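Local coordinates for putative secreted protein (Streptomyces coelicolor A3, PDB 2QF9) that is of unknown function but is probably secreted and folds as a ferritin-like four-helix bundle, at residues 17-22 against 93-98; 25-30 against 118-123; 41-46 against 114-119. All coordinates share one frame; numbering follows the deposited sequence. Where two conformers were deposited one is given.

Interaction 1: residues 17-22 against 93-98; sequences SVHHQQ and PGMATD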
loop_
_atom_site.group_PDB
_atom_site.type_symbol
_atom_site.label_atom_id
_atom_site.label_comp_id
_atom_site.label_asym_id
_atom_site.label_seq_id
_atom_site.Cartn_x
_atom_site.Cartn_y
_atom_site.Cartn_z
ATOM N N SER A 17 -10.661 -4.761 -4.238
ATOM C CA SER A 17 -9.854 -4.447 -3.045
ATOM C C SER A 17 -9.393 -5.717 -2.300
ATOM O O SER A 17 -8.222 -5.830 -1.899
ATOM C CB SER A 17 -10.597 -3.493 -2.108
ATOM O OG SER A 17 -10.635 -2.207 -2.701
ATOM N N VAL A 18 -10.312 -6.669 -2.128
ATOM C CA VAL A 18 -9.966 -7.957 -1.515
ATOM C C VAL A 18 -8.945 -8.719 -2.387
ATOM O O VAL A 18 -8.004 -9.318 -1.872
ATOM C CB VAL A 18 -11.231 -8.805 -1.246
ATOM C CG1 VAL A 18 -10.854 -10.193 -0.729
ATOM C CG2 VAL A 18 -12.152 -8.102 -0.236
ATOM N N HIS A 19 -9.134 -8.678 -3.708
ATOM C CA HIS A 19 -8.228 -9.368 -4.637
ATOM C C HIS A 19 -6.807 -8.785 -4.524
ATOM O O HIS A 19 -5.813 -9.526 -4.364
ATOM C CB HIS A 19 -8.762 -9.204 -6.053
ATOM C CG HIS A 19 -8.338 -10.285 -7.009
ATOM N ND1 HIS A 19 -7.261 -10.146 -7.853
ATOM C CD2 HIS A 19 -8.901 -11.483 -7.310
ATOM C CE1 HIS A 19 -7.168 -11.218 -8.627
ATOM N NE2 HIS A 19 -8.142 -12.050 -8.310
ATOM N N HIS A 20 -6.731 -7.452 -4.563
ATOM C CA HIS A 20 -5.468 -6.718 -4.427
ATOM C C HIS A 20 -4.769 -7.058 -3.101
ATOM O O HIS A 20 -3.547 -7.300 -3.065
ATOM C CB HIS A 20 -5.730 -5.210 -4.509
ATOM C CG HIS A 20 -5.733 -4.668 -5.908
ATOM N ND1 HIS A 20 -6.078 -5.427 -7.014
ATOM C CD2 HIS A 20 -5.431 -3.435 -6.375
ATOM C CE1 HIS A 20 -5.953 -4.686 -8.101
ATOM N NE2 HIS A 20 -5.579 -3.471 -7.741
ATOM N N GLN A 21 -5.543 -7.081 -2.019
ATOM C CA GLN A 21 -5.010 -7.422 -0.702
ATOM C C GLN A 21 -4.205 -8.734 -0.730
ATOM O O GLN A 21 -3.121 -8.825 -0.131
ATOM C CB GLN A 21 -6.155 -7.549 0.305
ATOM C CG GLN A 21 -5.692 -7.839 1.715
ATOM C CD GLN A 21 -6.858 -7.872 2.687
ATOM O OE1 GLN A 21 -7.763 -8.715 2.579
ATOM N NE2 GLN A 21 -6.845 -6.946 3.653
ATOM N N GLN A 22 -4.747 -9.750 -1.403
ATOM C CA GLN A 22 -4.028 -11.019 -1.478
ATOM C C GLN A 22 -2.728 -10.924 -2.293
ATOM O O GLN A 22 -1.723 -11.550 -1.927
ATOM C CB GLN A 22 -4.928 -12.129 -2.001
ATOM C CG GLN A 22 -4.295 -13.505 -1.725
ATOM C CD GLN A 22 -5.037 -14.645 -2.364
ATOM O OE1 GLN A 22 -5.185 -14.709 -3.586
ATOM N NE2 GLN A 22 -5.506 -15.567 -1.531
ATOM N N PRO A 93 -12.319 -15.116 -9.229
ATOM C CA PRO A 93 -11.377 -15.539 -10.268
ATOM C C PRO A 93 -9.897 -15.264 -9.890
ATOM O O PRO A 93 -9.557 -14.144 -9.509
ATOM C CB PRO A 93 -11.798 -14.689 -11.486
ATOM C CG PRO A 93 -13.260 -14.436 -11.279
ATOM C CD PRO A 93 -13.462 -14.354 -9.792
ATOM N N GLY A 94 -9.051 -16.290 -9.982
ATOM C CA GLY A 94 -7.607 -16.139 -9.772
ATOM C C GLY A 94 -7.127 -16.057 -8.331
ATOM O O GLY A 94 -5.910 -16.054 -8.088
HETATM N N MSE A 95 -8.066 -16.000 -7.375
HETATM C CA MSE A 95 -7.697 -15.985 -5.949
HETATM C C MSE A 95 -6.952 -17.258 -5.578
HETATM O O MSE A 95 -7.341 -18.364 -5.988
HETATM C CB MSE A 95 -8.914 -15.855 -5.018
HETATM C CG MSE A 95 -9.591 -14.526 -5.036
HETATM SE SE MSE A 95 -8.455 -13.194 -4.186
HETATM C CE MSE A 95 -8.507 -13.661 -2.338
ATOM N N ALA A 96 -5.874 -17.109 -4.818
ATOM C CA ALA A 96 -5.142 -18.279 -4.303
ATOM C C ALA A 96 -5.882 -18.884 -3.109
ATOM O O ALA A 96 -6.526 -18.180 -2.331
ATOM C CB ALA A 96 -3.693 -17.901 -3.916
ATOM N N THR A 97 -5.814 -20.207 -2.977
ATOM C CA THR A 97 -6.427 -20.849 -1.810
ATOM C C THR A 97 -5.539 -20.672 -0.567
ATOM O O THR A 97 -4.329 -20.407 -0.667
ATOM C CB THR A 97 -6.599 -22.354 -2.047
ATOM O OG1 THR A 97 -5.296 -22.969 -2.034
ATOM C CG2 THR A 97 -7.310 -22.596 -3.378
ATOM N N ASP A 98 -6.138 -20.854 0.613
ATOM C CA ASP A 98 -5.365 -20.831 1.848
ATOM C C ASP A 98 -4.196 -21.805 1.804
ATOM O O ASP A 98 -3.111 -21.489 2.297
ATOM C CB ASP A 98 -6.262 -21.131 3.054
ATOM C CG ASP A 98 -7.266 -20.016 3.331
ATOM O OD1 ASP A 98 -6.981 -18.843 2.996
ATOM O OD2 ASP A 98 -8.349 -20.320 3.864
#

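Interaction 2: residues 25-30 against 118-123; sequences EMSYIV and QLMTEH. With EDO (1,2-ethanediol), chain C.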
loop_
_atom_site.group_PDB
_atom_site.type_symbol
_atom_site.label_atom_id
_atom_site.label_comp_id
_atom_site.label_asym_id
_atom_site.label_seq_id
_atom_site.Cartn_x
_atom_site.Cartn_y
_atom_site.Cartn_z
ATOM N N GLU A 25 -0.137 -9.445 -0.034
ATOM C CA GLU A 25 0.291 -10.479 0.915
ATOM C C GLU A 25 1.251 -11.486 0.257
ATOM O O GLU A 25 2.300 -11.817 0.829
ATOM C CB GLU A 25 -0.940 -11.182 1.518
ATOM C CG GLU A 25 -0.638 -12.377 2.418
ATOM C CD GLU A 25 0.119 -12.031 3.717
ATOM O OE1 GLU A 25 0.484 -10.849 3.937
ATOM O OE2 GLU A 25 0.354 -12.973 4.516
HETATM N N MSE A 26 0.895 -11.980 -0.934
HETATM C CA MSE A 26 1.790 -12.871 -1.667
HETATM C C MSE A 26 3.168 -12.254 -1.892
HETATM O O MSE A 26 4.191 -12.937 -1.789
HETATM C CB MSE A 26 1.191 -13.227 -3.013
HETATM C CG MSE A 26 0.412 -14.483 -2.998
HETATM SE SE MSE A 26 0.397 -15.117 -4.825
HETATM C CE MSE A 26 -0.510 -13.626 -5.656
ATOM N N SER A 27 3.190 -10.961 -2.209
ATOM C CA SER A 27 4.434 -10.211 -2.432
ATOM C C SER A 27 5.298 -10.101 -1.180
ATOM O O SER A 27 6.525 -10.284 -1.251
ATOM C CB SER A 27 4.126 -8.834 -3.050
ATOM O OG SER A 27 3.485 -9.046 -4.317
ATOM N N TYR A 28 4.663 -9.838 -0.031
ATOM C CA TYR A 28 5.372 -9.844 1.244
ATOM C C TYR A 28 5.984 -11.214 1.529
ATOM O O TYR A 28 7.122 -11.299 1.982
ATOM C CB TYR A 28 4.443 -9.448 2.404
ATOM C CG TYR A 28 4.477 -7.960 2.645
ATOM C CD1 TYR A 28 3.525 -7.108 2.055
ATOM C CD2 TYR A 28 5.505 -7.390 3.410
ATOM C CE1 TYR A 28 3.581 -5.719 2.264
ATOM C CE2 TYR A 28 5.559 -5.980 3.628
ATOM C CZ TYR A 28 4.610 -5.170 3.037
ATOM O OH TYR A 28 4.659 -3.805 3.239
ATOM N N ILE A 29 5.227 -12.274 1.249
ATOM C CA ILE A 29 5.687 -13.628 1.543
ATOM C C ILE A 29 6.899 -13.998 0.673
ATOM O O ILE A 29 7.946 -14.417 1.202
ATOM C CB ILE A 29 4.552 -14.687 1.391
ATOM C CG1 ILE A 29 3.426 -14.448 2.421
ATOM C CG2 ILE A 29 5.126 -16.099 1.566
ATOM C CD1 ILE A 29 2.146 -15.230 2.072
ATOM N N VAL A 30 6.776 -13.817 -0.643
ATOM C CA VAL A 30 7.876 -14.211 -1.533
ATOM C C VAL A 30 9.174 -13.435 -1.230
ATOM O O VAL A 30 10.260 -13.987 -1.330
ATOM C CB VAL A 30 7.508 -14.157 -3.037
ATOM C CG1 VAL A 30 7.551 -12.734 -3.582
ATOM C CG2 VAL A 30 8.462 -15.078 -3.845
ATOM N N GLN A 118 3.798 -18.551 -10.558
ATOM C CA GLN A 118 2.642 -19.346 -11.004
ATOM C C GLN A 118 1.344 -18.838 -10.373
ATOM O O GLN A 118 0.345 -18.621 -11.080
ATOM C CB GLN A 118 2.862 -20.808 -10.662
ATOM C CG GLN A 118 3.910 -21.465 -11.567
ATOM C CD GLN A 118 4.324 -22.843 -11.057
ATOM O OE1 GLN A 118 4.218 -23.135 -9.874
ATOM N NE2 GLN A 118 4.810 -23.689 -11.963
ATOM N N LEU A 119 1.373 -18.638 -9.053
ATOM C CA LEU A 119 0.203 -18.100 -8.352
ATOM C C LEU A 119 -0.181 -16.710 -8.858
ATOM O O LEU A 119 -1.361 -16.421 -9.061
ATOM C CB LEU A 119 0.434 -18.028 -6.853
ATOM C CG LEU A 119 0.533 -19.336 -6.068
ATOM C CD1 LEU A 119 0.871 -19.034 -4.606
ATOM C CD2 LEU A 119 -0.761 -20.190 -6.174
HETATM N N MSE A 120 0.807 -15.850 -9.079
HETATM C CA MSE A 120 0.512 -14.478 -9.476
HETATM C C MSE A 120 0.016 -14.437 -10.935
HETATM O O MSE A 120 -0.814 -13.600 -11.291
HETATM C CB MSE A 120 1.732 -13.579 -9.259
HETATM C CG MSE A 120 1.443 -12.102 -9.441
HETATM SE SE MSE A 120 0.146 -11.365 -8.151
HETATM C CE MSE A 120 1.370 -11.092 -6.655
ATOM N N THR A 121 0.516 -15.344 -11.771
ATOM C CA THR A 121 0.019 -15.427 -13.142
ATOM C C THR A 121 -1.498 -15.713 -13.129
ATOM O O THR A 121 -2.304 -15.006 -13.779
ATOM C CB THR A 121 0.822 -16.461 -13.994
ATOM O OG1 THR A 121 2.147 -15.959 -14.206
ATOM C CG2 THR A 121 0.155 -16.703 -15.350
ATOM N N GLU A 122 -1.890 -16.710 -12.342
ATOM C CA GLU A 122 -3.301 -17.048 -12.206
ATOM C C GLU A 122 -4.096 -15.888 -11.590
ATOM O O GLU A 122 -5.217 -15.579 -12.019
ATOM C CB GLU A 122 -3.441 -18.318 -11.379
ATOM C CG GLU A 122 -4.865 -18.793 -11.174
ATOM C CD GLU A 122 -5.612 -19.130 -12.460
ATOM O OE1 GLU A 122 -5.024 -19.128 -13.575
ATOM O OE2 GLU A 122 -6.819 -19.397 -12.341
ATOM N N HIS A 123 -3.493 -15.258 -10.591
ATOM C CA HIS A 123 -4.098 -14.133 -9.891
ATOM C C HIS A 123 -4.368 -12.977 -10.866
ATOM O O HIS A 123 -5.473 -12.436 -10.891
ATOM C CB HIS A 123 -3.181 -13.691 -8.762
ATOM C CG HIS A 123 -3.888 -12.995 -7.645
ATOM N ND1 HIS A 123 -3.975 -11.624 -7.552
ATOM C CD2 HIS A 123 -4.530 -13.485 -6.563
ATOM C CE1 HIS A 123 -4.635 -11.299 -6.455
ATOM N NE2 HIS A 123 -4.990 -12.410 -5.842
HETATM C C1 EDO C . 2.802 -1.306 1.427
HETATM O O1 EDO C . 2.714 -2.553 2.099
HETATM C C2 EDO C . 2.593 -1.559 -0.060
HETATM O O2 EDO C . 3.850 -1.811 -0.666
#

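Interaction 3: residues 41-46 against 114-119; sequences RLAYDI and VYYLQL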
loop_
_atom_site.group_PDB
_atom_site.type_symbol
_atom_site.label_atom_id
_atom_site.label_comp_id
_atom_site.label_asym_id
_atom_site.label_seq_id
_atom_site.Cartn_x
_atom_site.Cartn_y
_atom_site.Cartn_z
ATOM N N ARG A 41 12.067 -7.534 -6.897
ATOM C CA ARG A 41 11.702 -6.226 -7.474
ATOM C C ARG A 41 10.277 -6.277 -8.017
ATOM O O ARG A 41 9.496 -5.347 -7.799
ATOM C CB ARG A 41 12.675 -5.759 -8.565
ATOM C CG ARG A 41 12.252 -4.454 -9.233
ATOM C CD ARG A 41 12.303 -3.274 -8.266
ATOM N NE ARG A 41 11.445 -2.158 -8.681
ATOM C CZ ARG A 41 11.514 -0.910 -8.206
ATOM N NH1 ARG A 41 12.430 -0.563 -7.299
ATOM N NH2 ARG A 41 10.662 0.007 -8.650
ATOM N N LEU A 42 9.943 -7.359 -8.728
ATOM C CA LEU A 42 8.593 -7.508 -9.254
ATOM C C LEU A 42 7.582 -7.493 -8.105
ATOM O O LEU A 42 6.560 -6.769 -8.168
ATOM C CB LEU A 42 8.471 -8.807 -10.054
ATOM C CG LEU A 42 7.056 -9.200 -10.507
ATOM C CD1 LEU A 42 6.410 -8.119 -11.427
ATOM C CD2 LEU A 42 7.079 -10.599 -11.139
ATOM N N ALA A 43 7.872 -8.281 -7.059
ATOM C CA ALA A 43 6.978 -8.378 -5.896
ATOM C C ALA A 43 6.798 -7.004 -5.238
ATOM O O ALA A 43 5.698 -6.627 -4.871
ATOM C CB ALA A 43 7.508 -9.409 -4.894
ATOM N N TYR A 44 7.875 -6.236 -5.153
ATOM C CA TYR A 44 7.802 -4.883 -4.587
ATOM C C TYR A 44 6.896 -3.992 -5.453
ATOM O O TYR A 44 6.030 -3.286 -4.930
ATOM C CB TYR A 44 9.215 -4.296 -4.474
ATOM C CG TYR A 44 9.280 -2.834 -4.128
ATOM C CD1 TYR A 44 9.248 -2.408 -2.797
ATOM C CD2 TYR A 44 9.397 -1.868 -5.131
ATOM C CE1 TYR A 44 9.322 -1.052 -2.477
ATOM C CE2 TYR A 44 9.468 -0.510 -4.820
ATOM C CZ TYR A 44 9.434 -0.121 -3.489
ATOM O OH TYR A 44 9.513 1.224 -3.174
ATOM N N ASP A 45 7.106 -4.023 -6.770
ATOM C CA ASP A 45 6.277 -3.239 -7.700
ATOM C C ASP A 45 4.785 -3.602 -7.656
ATOM O O ASP A 45 3.921 -2.727 -7.607
ATOM C CB ASP A 45 6.817 -3.328 -9.126
ATOM C CG ASP A 45 8.165 -2.590 -9.290
ATOM O OD1 ASP A 45 8.479 -1.700 -8.482
ATOM O OD2 ASP A 45 8.897 -2.893 -10.241
ATOM N N ILE A 46 4.495 -4.894 -7.641
ATOM C CA ILE A 46 3.112 -5.335 -7.505
ATOM C C ILE A 46 2.517 -4.901 -6.161
ATOM O O ILE A 46 1.379 -4.425 -6.117
ATOM C CB ILE A 46 2.996 -6.866 -7.698
ATOM C CG1 ILE A 46 3.291 -7.200 -9.163
ATOM C CG2 ILE A 46 1.586 -7.381 -7.268
ATOM C CD1 ILE A 46 3.370 -8.706 -9.458
ATOM N N VAL A 114 9.343 -19.600 -8.390
ATOM C CA VAL A 114 8.489 -20.251 -9.390
ATOM C C VAL A 114 7.046 -20.300 -8.901
ATOM O O VAL A 114 6.109 -19.968 -9.638
ATOM C CB VAL A 114 9.036 -21.666 -9.700
ATOM C CG1 VAL A 114 7.999 -22.529 -10.440
ATOM C CG2 VAL A 114 10.344 -21.530 -10.526
ATOM N N TYR A 115 6.869 -20.705 -7.658
ATOM C CA TYR A 115 5.512 -20.887 -7.119
ATOM C C TYR A 115 4.776 -19.550 -7.051
ATOM O O TYR A 115 3.608 -19.471 -7.411
ATOM C CB TYR A 115 5.549 -21.566 -5.757
ATOM C CG TYR A 115 4.206 -22.179 -5.392
ATOM C CD1 TYR A 115 3.687 -23.241 -6.145
ATOM C CD2 TYR A 115 3.467 -21.714 -4.314
ATOM C CE1 TYR A 115 2.456 -23.814 -5.824
ATOM C CE2 TYR A 115 2.239 -22.270 -3.989
ATOM C CZ TYR A 115 1.737 -23.323 -4.744
ATOM O OH TYR A 115 0.514 -23.897 -4.448
ATOM N N TYR A 116 5.491 -18.501 -6.644
ATOM C CA TYR A 116 4.961 -17.131 -6.628
ATOM C C TYR A 116 4.548 -16.689 -8.034
ATOM O O TYR A 116 3.451 -16.161 -8.237
ATOM C CB TYR A 116 6.033 -16.185 -6.074
ATOM C CG TYR A 116 5.686 -14.730 -6.197
ATOM C CD1 TYR A 116 4.760 -14.129 -5.321
ATOM C CD2 TYR A 116 6.261 -13.938 -7.213
ATOM C CE1 TYR A 116 4.438 -12.779 -5.433
ATOM C CE2 TYR A 116 5.942 -12.591 -7.340
ATOM C CZ TYR A 116 5.026 -12.012 -6.457
ATOM O OH TYR A 116 4.723 -10.686 -6.564
ATOM N N LEU A 117 5.441 -16.889 -8.997
ATOM C CA LEU A 117 5.156 -16.536 -10.380
ATOM C C LEU A 117 3.944 -17.287 -10.937
ATOM O O LEU A 117 3.158 -16.725 -11.681
ATOM C CB LEU A 117 6.390 -16.737 -11.256
ATOM C CG LEU A 117 7.544 -15.769 -10.949
ATOM C CD1 LEU A 117 8.820 -16.329 -11.552
ATOM C CD2 LEU A 117 7.256 -14.338 -11.447
ATOM N N GLN A 118 3.798 -18.551 -10.558
ATOM C CA GLN A 118 2.642 -19.346 -11.004
ATOM C C GLN A 118 1.344 -18.838 -10.373
ATOM O O GLN A 118 0.345 -18.621 -11.080
ATOM C CB GLN A 118 2.862 -20.808 -10.662
ATOM C CG GLN A 118 3.910 -21.465 -11.567
ATOM C CD GLN A 118 4.324 -22.843 -11.057
ATOM O OE1 GLN A 118 4.218 -23.135 -9.874
ATOM N NE2 GLN A 118 4.810 -23.689 -11.963
ATOM N N LEU A 119 1.373 -18.638 -9.053
ATOM C CA LEU A 119 0.203 -18.100 -8.352
ATOM C C LEU A 119 -0.181 -16.710 -8.858
ATOM O O LEU A 119 -1.361 -16.421 -9.061
ATOM C CB LEU A 119 0.434 -18.028 -6.853
ATOM C CG LEU A 119 0.533 -19.336 -6.068
ATOM C CD1 LEU A 119 0.871 -19.034 -4.606
ATOM C CD2 LEU A 119 -0.761 -20.190 -6.174
#

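Interaction 1: residues 17-22 against 93-98
Gln-22 and Ala-96 are joined by a pair of hydrogen bonds between the side-chain amide of one and the backbone of the other. The Gln-22 side chain stretches out from its helix, with CD anti to CA (chi2 -173°), and presents both ends of its amide to the backbone of one residue. Ala-96 N donates to Gln-22 OE1 at 2.8 Å, while Gln-22 NE2 donates a hydrogen bond to Ala-96 O at 2.9 Å. Two bonds fix the rotation of the amide, and glutamine, being donor and acceptor at once, suits a segment without regular structure. A second grip lies one helical turn back, where His-19 NE2 donates to Pro-93 O at 2.8 Å, nearly in line with the carbonyl.

Between these grips lies selenomethionine Met-95. Its bent chain brings SE to 3.6 Å from His-19 CD2, oblique to the ring, and lays CE 3.6 Å from Gln-22 CD. A flexible, polarisable side chain can fit both neighbours. Gly-94, with phi 79°, lets the backbone turn between the two anchoring points.

The fit slackens toward solvent: exposed Val-18 merely brings CG1 to 4.5 Å from Met-95 CE, and the Pro-93 ring lies farther off.

Beyond the pair, His-19 and Met-95 also rest on helix 109-137, and Gln-22 and Ala-96 on Met-101, so the segment leading into helix 98-106 is fastened across helices 8-31 and 109-137.

Interaction 2: residues 25-30 against 118-123
Selenomethionine Met-26 reaches from its helix across to Leu-119, Met-120 and His-123, and apolar contacts dominate. Met-26 and Met-120 each take two conformers, and their contacts are described for one of them. Met-26 SE rests 3.5 Å from Leu-119 CB. Its methyl CE turns toward the Met-120 selenium and methyl, though the very short spacing of these methyls is doubtful. Long unbranched side chains suit this place, since they can span helix axes 11.4 Å apart.

A CH-pi contact adds to this: in that conformer Met-26 CE sits over one face of the His-123 imidazole, 4.2 Å from its centroid and displaced toward the rim.

Polar groups lie at the margin. Ser-27 OG approaches Met-120 CE at 3.8 Å, but its strongest polar partner is Ala-23 O, with Tyr-116 OH as another; serine is small enough to pack here and to bond back onto its own helix. Tyr-28 faces elsewhere, its OH hydrogen-bonded at 2.6 Å to O1 of an ethanediol, probably from the crystallisation liquor, which also binds Gln-48 and residues of the second subunit.

Nearly antiparallel helices, at 167°, joined by a buried apolar layer are typical of a four-helix bundle core.

Interaction 3: residues 41-46 against 114-119
Tyr-116 projects as a long knob from one helix of the four-helix bundle toward Ala-43 and Ile-46 of another. The local axes of 41-46 and 114-119 run in roughly the same sense, at 36°, consistent with the up-down-down-up order of ferritin-like bundles. These axes stay 12.1 Å apart, so a large side chain has to bridge the gap. Tyr-116 does this with CG anti to the backbone N (chi1 171°) and its phenol tip forward.

The hollow that receives it exists because Ala-43 is small. Tyr-116 OH settles 3.3 Å from Ala-43 CA, with the methyl CB beside it at an oblique angle to the ring, and Ile-46 CD1 meets the hydroxyl tip to tip at 3.8 Å. An oxygen placed among carbons needs a polar partner, here Ser-27 of helix 8-31; tyrosine thus combines bulk with one polar end.

Beside the CE2 edge of the ring, Leu-42 and Leu-117 pack against each other. Branched leucines are compact fillers, and both also touch Met-161 of helix 141-167. Leu-42 CD2 lies near the plane of the Tyr-116 ring, 4.4 Å from CE2 at its edge, while the same methyl packs 3.8 Å from Leu-117 CD2.

How the interactions relate
Helix 8-31 supplies the first segment of interactions 1 and 2, helix 37-63 that of interaction 3. Interactions 2 and 3 meet on helix 109-137, share Gln-118 and Leu-119, and have centres about 5 Å apart. Interaction 1 lies about 9 Å from interaction 2 and about 14 Å from interaction 3, centre to centre. It touches interaction 2 at His-123 but does not touch interaction 3. Along the chain the first partners come in the order 17-22, 25-30, 41-46; the segment 93-98 follows, then the overlapping 114-119 and 118-123. Interactions 2 and 3 therefore knit three long helices into the buried interior, whereas interaction 1 fastens the connecting segment at the surface.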